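Side-chain contacts in phosphodiesterase (Trypanosoma brucei brucei, PDB 5H2Q), which belongs to the phosphodiesterase family, with an all-helical fold that binds a zinc and a magnesium ion and holds the ligand LLI in a pocket: residues D32-Q35 with A36-T40; F250-S253 with R254-M258; L190-R193 with S194-D197. One frame throughout, in Å; residues are numbered along the deposited sequence.

Contact 1 of 3, residues D32-Q35 with A36-T40; sequences DLFQ and AREST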
loop_
_atom_site.group_PDB
_atom_site.type_symbol
_atom_site.label_atom_id
_atom_site.label_comp_id
_atom_site.label_asym_id
_atom_site.label_seq_id
_atom_site.Cartn_x
_atom_site.Cartn_y
_atom_site.Cartn_z
ATOM N N ASP A 32 -11.971 10.153 3.701
ATOM C CA ASP A 32 -11.059 11.183 3.198
ATOM C C ASP A 32 -9.889 11.395 4.170
ATOM O O ASP A 32 -10.001 12.131 5.158
ATOM C CB ASP A 32 -11.844 12.482 2.994
ATOM C CG ASP A 32 -11.078 13.573 2.266
ATOM O OD1 ASP A 32 -9.815 13.493 2.217
ATOM O OD2 ASP A 32 -11.724 14.530 1.797
ATOM N N LEU A 33 -8.749 10.740 3.876
ATOM C CA LEU A 33 -7.560 10.861 4.707
ATOM C C LEU A 33 -6.961 12.282 4.693
ATOM O O LEU A 33 -6.424 12.735 5.719
ATOM C CB LEU A 33 -6.507 9.793 4.290
ATOM C CG LEU A 33 -5.220 9.728 5.138
ATOM C CD1 LEU A 33 -5.508 9.464 6.636
ATOM C CD2 LEU A 33 -4.308 8.627 4.606
ATOM N N PHE A 34 -7.060 12.980 3.545
ATOM C CA PHE A 34 -6.543 14.350 3.414
ATOM C C PHE A 34 -7.258 15.283 4.379
ATOM O O PHE A 34 -6.600 16.044 5.078
ATOM C CB PHE A 34 -6.663 14.859 1.978
ATOM C CG PHE A 34 -5.654 14.209 1.057
ATOM C CD1 PHE A 34 -4.300 14.543 1.131
ATOM C CD2 PHE A 34 -6.041 13.217 0.176
ATOM C CE1 PHE A 34 -3.362 13.916 0.310
ATOM C CE2 PHE A 34 -5.101 12.610 -0.681
ATOM C CZ PHE A 34 -3.768 12.944 -0.583
ATOM N N GLN A 35 -8.590 15.143 4.490
ATOM C CA GLN A 35 -9.372 15.950 5.428
ATOM C C GLN A 35 -9.035 15.572 6.890
ATOM O O GLN A 35 -8.870 16.463 7.721
ATOM C CB GLN A 35 -10.866 15.840 5.119
ATOM C CG GLN A 35 -11.700 16.892 5.846
ATOM C CD GLN A 35 -11.293 18.312 5.464
ATOM O OE1 GLN A 35 -11.374 18.708 4.303
ATOM N NE2 GLN A 35 -10.824 19.088 6.430
ATOM N N ALA A 36 -8.874 14.264 7.191
ATOM C CA ALA A 36 -8.477 13.808 8.535
ATOM C C ALA A 36 -7.105 14.428 8.928
ATOM O O ALA A 36 -6.926 14.872 10.060
ATOM C CB ALA A 36 -8.419 12.273 8.581
ATOM N N ARG A 37 -6.154 14.500 7.977
ATOM C CA ARG A 37 -4.844 15.116 8.234
ATOM C C ARG A 37 -4.982 16.638 8.435
ATOM O O ARG A 37 -4.326 17.216 9.313
ATOM C CB ARG A 37 -3.906 14.857 7.043
ATOM C CG ARG A 37 -3.483 13.396 6.871
ATOM C CD ARG A 37 -3.009 13.164 5.434
ATOM N NE ARG A 37 -1.775 13.897 5.151
ATOM C CZ ARG A 37 -1.044 13.801 4.042
ATOM N NH1 ARG A 37 -1.421 12.990 3.054
ATOM N NH2 ARG A 37 0.059 14.522 3.906
ATOM N N GLU A 38 -5.797 17.280 7.584
ATOM C CA GLU A 38 -5.954 18.735 7.569
ATOM C C GLU A 38 -6.750 19.274 8.747
ATOM O O GLU A 38 -6.582 20.448 9.089
ATOM C CB GLU A 38 -6.543 19.198 6.223
ATOM C CG GLU A 38 -5.527 19.103 5.088
ATOM C CD GLU A 38 -6.048 18.896 3.675
ATOM O OE1 GLU A 38 -7.212 19.267 3.392
ATOM O OE2 GLU A 38 -5.266 18.383 2.838
ATOM N N SER A 39 -7.603 18.427 9.383
ATOM C CA SER A 39 -8.467 18.827 10.510
ATOM C C SER A 39 -7.884 18.532 11.884
ATOM O O SER A 39 -8.604 18.523 12.884
ATOM C CB SER A 39 -9.861 18.214 10.363
ATOM O OG SER A 39 -10.470 18.790 9.214
ATOM N N THR A 40 -6.561 18.355 11.948
ATOM C CA THR A 40 -5.813 18.159 13.191
ATOM C C THR A 40 -4.480 18.906 13.073
ATOM O O THR A 40 -4.031 19.197 11.971
ATOM C CB THR A 40 -5.559 16.659 13.476
ATOM O OG1 THR A 40 -4.878 16.523 14.723
ATOM C CG2 THR A 40 -4.731 15.997 12.381
HETATM O O HOH W 1 -9.634 20.539 3.256
#
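Q35 and S39 meet in a local i to i+4 contact that closes the short helix 33-38, N-capped by D32 and packing on helices 43-58 and 250-274. At the C-terminal end, NE2 of Q35 donates to OG of S39 over 2.8 Å, with the acceptor essentially in the plane of the amide. CG of Q35 stands anti to the backbone N (chi1 -167°) and the chain then bends at chi2, which brings the amide forward to the serine one turn on. The carbonyl of Q35 is shared, receiving N of S39 at 2.9 Å and, weakly, its OG. At the other end, OD1 of D32 accepts from N of Q35, which meets it from above the carboxylate plane. On the side facing the protein, R37 and F34 run side by side, guanidinium and ring planes 28° apart, with NH1 of R37 3.5 Å from CE1 of F34; R37 also makes a cation-pi contact with Y91. The aliphatic part of R37 passes L33, CD lying 4.1 Å from CG of the leucine. OE2 of E38 probably accepts from Q255, and a water bridges Q35 and E38, donating to OE1 of each at 2.7 Å.

Contact 2 of 3, residues F250-S253 with R254-M258; sequences FDIS and RQWAM. With LLI ((4~{a}~{S},8~{a}~{R})-2-cycloheptyl-4-[4-methoxy-3-[2-(2-oxidanylideneimidazolidin-1-yl)ethoxy]phenyl]-4~{a},5,8,8~{a}-tetrahydrophthalazin-1-one), chain E.
The ring of F250 and the side chain of R254 cross at a slant, with CB of R254 over one face of the phenyl group and CD of R254 3.8 Å from its CE2. Ring and guanidinium planes are 33° apart, but the contact is carried by the aliphatic part of the arginine. Two residues further on, I252 and W256 lie side by side and point the same way: CG2 of I252 approaches the indole at NE1, 3.5 Å away, and at CD1. With its CG anti to the carbonyl carbon (chi1 -73°), W256 leans back over the preceding turn, where its CD1 comes 3.2 Å from O of I252. These pairs are i to i+4 neighbours at the start of helix 250-274, part of the all-helical phosphodiesterase fold, and W256 and A257 belong to the LLI pocket. D251 and Q255 also cross, carboxylate and amide planes 48° apart; OE1 of Q255 lies 3.6 Å from OD2 and 3.2 Å from O of D251, all acceptors, so no hydrogen bond joins these oxygens. OG of S253 bonds to O of N245. N of A257 donates to O of S253 and lies 3.7 Å from C9 of LLI, a packing distance.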
loop_
_atom_site.group_PDB
_atom_site.type_symbol
_atom_site.label_atom_id
_atom_site.label_comp_id
_atom_site.label_asym_id
_atom_site.label_seq_id
_atom_site.Cartn_x
_atom_site.Cartn_y
_atom_site.Cartn_z
ATOM N N PHE A 250 -12.933 12.472 -6.714
ATOM C CA PHE A 250 -11.979 13.313 -7.453
ATOM C C PHE A 250 -11.090 14.183 -6.602
ATOM O O PHE A 250 -9.885 14.159 -6.830
ATOM C CB PHE A 250 -12.653 14.173 -8.542
ATOM C CG PHE A 250 -11.642 14.761 -9.511
ATOM C CD1 PHE A 250 -11.101 13.989 -10.533
ATOM C CD2 PHE A 250 -11.226 16.083 -9.390
ATOM C CE1 PHE A 250 -10.148 14.526 -11.412
ATOM C CE2 PHE A 250 -10.282 16.620 -10.271
ATOM C CZ PHE A 250 -9.750 15.840 -11.279
ATOM N N ASP A 251 -11.644 14.944 -5.658
ATOM C CA ASP A 251 -10.847 15.814 -4.772
ATOM C C ASP A 251 -9.696 15.026 -4.116
ATOM O O ASP A 251 -8.619 15.582 -3.881
ATOM C CB ASP A 251 -11.744 16.430 -3.676
ATOM C CG ASP A 251 -11.086 17.516 -2.840
ATOM O OD1 ASP A 251 -10.542 18.473 -3.428
ATOM O OD2 ASP A 251 -11.182 17.445 -1.593
ATOM N N ILE A 252 -9.946 13.740 -3.798
ATOM C CA ILE A 252 -8.963 12.868 -3.154
ATOM C C ILE A 252 -7.929 12.373 -4.172
ATOM O O ILE A 252 -6.721 12.496 -3.926
ATOM C CB ILE A 252 -9.685 11.710 -2.397
ATOM C CG1 ILE A 252 -10.428 12.275 -1.162
ATOM C CG2 ILE A 252 -8.695 10.603 -1.973
ATOM C CD1 ILE A 252 -11.602 11.394 -0.630
ATOM N N SER A 253 -8.411 11.780 -5.279
ATOM C CA SER A 253 -7.605 11.250 -6.388
ATOM C C SER A 253 -6.646 12.334 -6.911
ATOM O O SER A 253 -5.463 12.047 -7.112
ATOM C CB SER A 253 -8.510 10.763 -7.509
ATOM O OG SER A 253 -7.788 9.945 -8.409
ATOM N N ARG A 254 -7.141 13.590 -7.043
ATOM C CA ARG A 254 -6.334 14.739 -7.477
ATOM C C ARG A 254 -5.196 15.058 -6.499
ATOM O O ARG A 254 -4.079 15.323 -6.949
ATOM C CB ARG A 254 -7.232 15.966 -7.757
ATOM C CG ARG A 254 -6.493 17.269 -8.076
ATOM C CD ARG A 254 -7.468 18.386 -8.406
ATOM N NE ARG A 254 -6.938 19.280 -9.437
ATOM C CZ ARG A 254 -6.374 20.460 -9.199
ATOM N NH1 ARG A 254 -5.917 21.198 -10.202
ATOM N NH2 ARG A 254 -6.268 20.915 -7.956
ATOM N N GLN A 255 -5.479 15.076 -5.167
ATOM C CA GLN A 255 -4.470 15.327 -4.141
ATOM C C GLN A 255 -3.370 14.244 -4.163
ATOM O O GLN A 255 -2.195 14.580 -4.047
ATOM C CB GLN A 255 -5.095 15.526 -2.755
ATOM C CG GLN A 255 -5.853 16.854 -2.592
ATOM C CD GLN A 255 -6.470 16.994 -1.215
ATOM O OE1 GLN A 255 -7.663 16.779 -1.031
ATOM N NE2 GLN A 255 -5.667 17.357 -0.209
ATOM N N TRP A 256 -3.745 12.956 -4.401
ATOM C CA TRP A 256 -2.749 11.890 -4.521
ATOM C C TRP A 256 -1.867 12.140 -5.769
ATOM O O TRP A 256 -0.654 11.975 -5.696
ATOM C CB TRP A 256 -3.421 10.519 -4.647
ATOM C CG TRP A 256 -4.027 10.006 -3.367
ATOM C CD1 TRP A 256 -5.335 9.677 -3.152
ATOM C CD2 TRP A 256 -3.349 9.787 -2.123
ATOM N NE1 TRP A 256 -5.508 9.244 -1.858
ATOM C CE2 TRP A 256 -4.310 9.313 -1.199
ATOM C CE3 TRP A 256 -2.019 9.952 -1.689
ATOM C CZ2 TRP A 256 -3.992 9.024 0.129
ATOM C CZ3 TRP A 256 -1.706 9.660 -0.368
ATOM C CH2 TRP A 256 -2.673 9.160 0.511
ATOM N N ALA A 257 -2.487 12.557 -6.892
ATOM C CA ALA A 257 -1.800 12.875 -8.152
ATOM C C ALA A 257 -0.804 14.014 -7.952
ATOM O O ALA A 257 0.339 13.903 -8.401
ATOM C CB ALA A 257 -2.807 13.230 -9.229
ATOM N N MET A 258 -1.186 15.046 -7.187
ATOM C CA MET A 258 -0.287 16.161 -6.881
ATOM C C MET A 258 0.939 15.680 -6.104
ATOM O O MET A 258 2.065 16.052 -6.448
ATOM C CB MET A 258 -1.014 17.269 -6.106
ATOM C CG MET A 258 -2.059 18.009 -6.931
ATOM S SD MET A 258 -3.212 18.958 -5.891
ATOM C CE MET A 258 -2.112 20.201 -5.219
HETATM C C2 LLI E . 0.669 7.469 -10.362
HETATM C C3 LLI E . -0.118 7.718 -9.217
HETATM O O1 LLI E . 0.509 8.346 -11.407
HETATM C C12 LLI E . 3.092 3.776 -7.939
HETATM C C14 LLI E . 4.615 3.483 -7.930
HETATM C C15 LLI E . 5.131 2.939 -9.258
HETATM C C16 LLI E . 2.285 2.474 -8.069
HETATM C C17 LLI E . 2.817 1.367 -7.191
HETATM C C18 LLI E . 4.972 2.548 -6.763
HETATM C C19 LLI E . 4.058 1.350 -6.703
HETATM C C21 LLI E . 4.815 3.126 -11.737
HETATM C C22 LLI E . 5.337 4.408 -12.495
HETATM C C23 LLI E . 3.600 2.440 -12.435
HETATM C C24 LLI E . 5.810 4.242 -13.941
HETATM C C25 LLI E . 3.736 1.977 -13.884
HETATM C C26 LLI E . 3.641 3.086 -14.937
HETATM C C27 LLI E . 4.715 4.184 -15.004
HETATM C C28 LLI E . 1.276 8.118 -12.599
HETATM C C29 LLI E . 0.992 9.264 -13.527
HETATM C C4 LLI E . 1.623 6.461 -10.336
HETATM C C5 LLI E . 0.083 6.964 -8.065
HETATM C C6 LLI E . 1.819 5.703 -9.182
HETATM C C7 LLI E . 1.048 5.969 -8.053
HETATM O O8 LLI E . -1.057 8.706 -9.348
HETATM C C9 LLI E . -1.719 9.160 -8.163
HETATM C C10 LLI E . 2.847 4.636 -9.167
HETATM N N11 LLI E . 3.530 4.493 -10.290
HETATM N N13 LLI E . 4.494 3.521 -10.352
HETATM O O20 LLI E . 5.995 2.081 -9.339
HETATM N N30 LLI E . 1.747 10.482 -13.188
HETATM C C31 LLI E . 3.164 10.454 -12.818
HETATM C C32 LLI E . 1.165 11.660 -12.806
HETATM C C33 LLI E . 3.461 11.919 -12.523
HETATM N N34 LLI E . 2.133 12.501 -12.412
HETATM O O35 LLI E . -0.032 11.906 -12.869
#

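Contact 3 of 3, residues L190-R193 with S194-D197; sequences LAFR and SMID
Water-mediated contacts link R193 to D197, one turn apart on helix 185-200. One water lies in the plane of the R193 guanidinium at its edge, accepting from NH1 at 3.1 Å and donating to OD2 of D197 at 2.7 Å. A second donates to O of R193 and, weakly, to OD1 of D197. The arginine chain bends sharply at chi3 (4°), and NH1 remains 5.5 Å from OD2 of D197. Direct backbone bonds keep the regular alpha-helical i to i+4 pattern throughout. Among the apolar contacts, F192 and M195 lie side by side and point the same way, the methyl CE of M195 standing 4.1 Å from CD1 of the ring. F180 meets F192 edge-to-face, and M195 also packs on helices 115-127 and 159-172. S194 combines both kinds: its OG has CD2 of L190 at 3.8 Å, while its polar bond goes to OE1 of Q231 on helix 227-242. The helix thus keeps a buried side, where the serine hydroxyl is satisfied by a neighbouring helix, and a hydrated side, where R193 and D197 are bridged by water, so that any attraction between them is probably screened, without a direct salt bridge.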
loop_
_atom_site.group_PDB
_atom_site.type_symbol
_atom_site.label_atom_id
_atom_site.label_comp_id
_atom_site.label_asym_id
_atom_site.label_seq_id
_atom_site.Cartn_x
_atom_site.Cartn_y
_atom_site.Cartn_z
ATOM N N LEU A 190 2.732 -19.042 7.578
ATOM C CA LEU A 190 1.865 -18.441 6.550
ATOM C C LEU A 190 1.927 -16.917 6.681
ATOM O O LEU A 190 2.014 -16.233 5.666
ATOM C CB LEU A 190 0.392 -18.934 6.662
ATOM C CG LEU A 190 -0.614 -18.308 5.643
ATOM C CD1 LEU A 190 -1.707 -19.292 5.235
ATOM C CD2 LEU A 190 -1.238 -17.016 6.175
ATOM N N ALA A 191 1.842 -16.381 7.911
ATOM C CA ALA A 191 1.838 -14.925 8.103
ATOM C C ALA A 191 3.098 -14.270 7.541
ATOM O O ALA A 191 2.982 -13.350 6.729
ATOM C CB ALA A 191 1.640 -14.572 9.564
ATOM N N PHE A 192 4.294 -14.783 7.896
ATOM C CA PHE A 192 5.532 -14.204 7.360
ATOM C C PHE A 192 5.664 -14.415 5.874
ATOM O O PHE A 192 6.041 -13.479 5.154
ATOM C CB PHE A 192 6.757 -14.773 8.093
ATOM C CG PHE A 192 6.953 -14.095 9.421
ATOM C CD1 PHE A 192 7.741 -12.952 9.528
ATOM C CD2 PHE A 192 6.358 -14.599 10.575
ATOM C CE1 PHE A 192 7.890 -12.296 10.752
ATOM C CE2 PHE A 192 6.529 -13.953 11.811
ATOM C CZ PHE A 192 7.304 -12.814 11.892
ATOM N N ARG A 193 5.359 -15.644 5.400
ATOM C CA ARG A 193 5.493 -15.956 3.969
ATOM C C ARG A 193 4.573 -15.089 3.108
ATOM O O ARG A 193 5.033 -14.504 2.135
ATOM C CB ARG A 193 5.271 -17.449 3.681
ATOM C CG ARG A 193 5.524 -17.826 2.200
ATOM C CD ARG A 193 5.191 -19.257 1.792
ATOM N NE ARG A 193 4.581 -20.060 2.853
ATOM C CZ ARG A 193 3.272 -20.226 3.029
ATOM N NH1 ARG A 193 2.403 -19.622 2.227
ATOM N NH2 ARG A 193 2.823 -20.982 4.019
ATOM N N SER A 194 3.272 -15.016 3.477
ATOM C CA SER A 194 2.283 -14.212 2.760
ATOM C C SER A 194 2.634 -12.738 2.767
ATOM O O SER A 194 2.506 -12.105 1.722
ATOM C CB SER A 194 0.883 -14.428 3.338
ATOM O OG SER A 194 0.443 -15.730 2.994
ATOM N N MET A 195 3.119 -12.200 3.921
ATOM C CA MET A 195 3.499 -10.776 4.012
ATOM C C MET A 195 4.631 -10.470 3.016
ATOM O O MET A 195 4.532 -9.537 2.218
ATOM C CB MET A 195 3.930 -10.420 5.450
ATOM C CG MET A 195 4.571 -9.045 5.561
ATOM S SD MET A 195 5.259 -8.817 7.210
ATOM C CE MET A 195 6.810 -9.769 7.049
ATOM N N ILE A 196 5.689 -11.277 3.065
ATOM C CA ILE A 196 6.862 -11.123 2.212
ATOM C C ILE A 196 6.471 -11.252 0.736
ATOM O O ILE A 196 6.794 -10.341 -0.040
ATOM C CB ILE A 196 7.999 -12.093 2.690
ATOM C CG1 ILE A 196 8.564 -11.576 4.055
ATOM C CG2 ILE A 196 9.129 -12.218 1.627
ATOM C CD1 ILE A 196 9.342 -12.644 4.885
ATOM N N ASP A 197 5.668 -12.280 0.361
ATOM C CA ASP A 197 5.244 -12.424 -1.040
ATOM C C ASP A 197 4.396 -11.244 -1.511
ATOM O O ASP A 197 4.614 -10.751 -2.613
ATOM C CB ASP A 197 4.544 -13.768 -1.286
ATOM C CG ASP A 197 5.477 -14.987 -1.322
ATOM O OD1 ASP A 197 6.706 -14.805 -1.495
ATOM O OD2 ASP A 197 4.975 -16.115 -1.215
HETATM O O HOH W 2 2.991 -17.454 0.025
HETATM O O HOH W 3 7.443 -15.432 1.171
#

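In the fold
Contacts 1 and 2 form one neighbourhood, although far apart in sequence: their centres are 13 Å apart and their side chains touch. The probable hydrogen bond from NE2 of Q255 to OE2 of E38 spans 3.2 Å, and CE2 of F34 lies 3.4 Å from CE2 of W256. Contact 2 supplies W256 and A257 to the LLI pocket; F34 of contact 1 packs against W256 and so probably backs that wall, its side chain about 9 Å from the ligand. The W256 side chain is about 9 Å from the zinc ion. Contact 3 occupies the opposite side of the chain's centre, its centre 32 Å from that of contact 1 and 31 Å from that of contact 2; its M195 side chain lies about 13 Å from both the zinc and the magnesium.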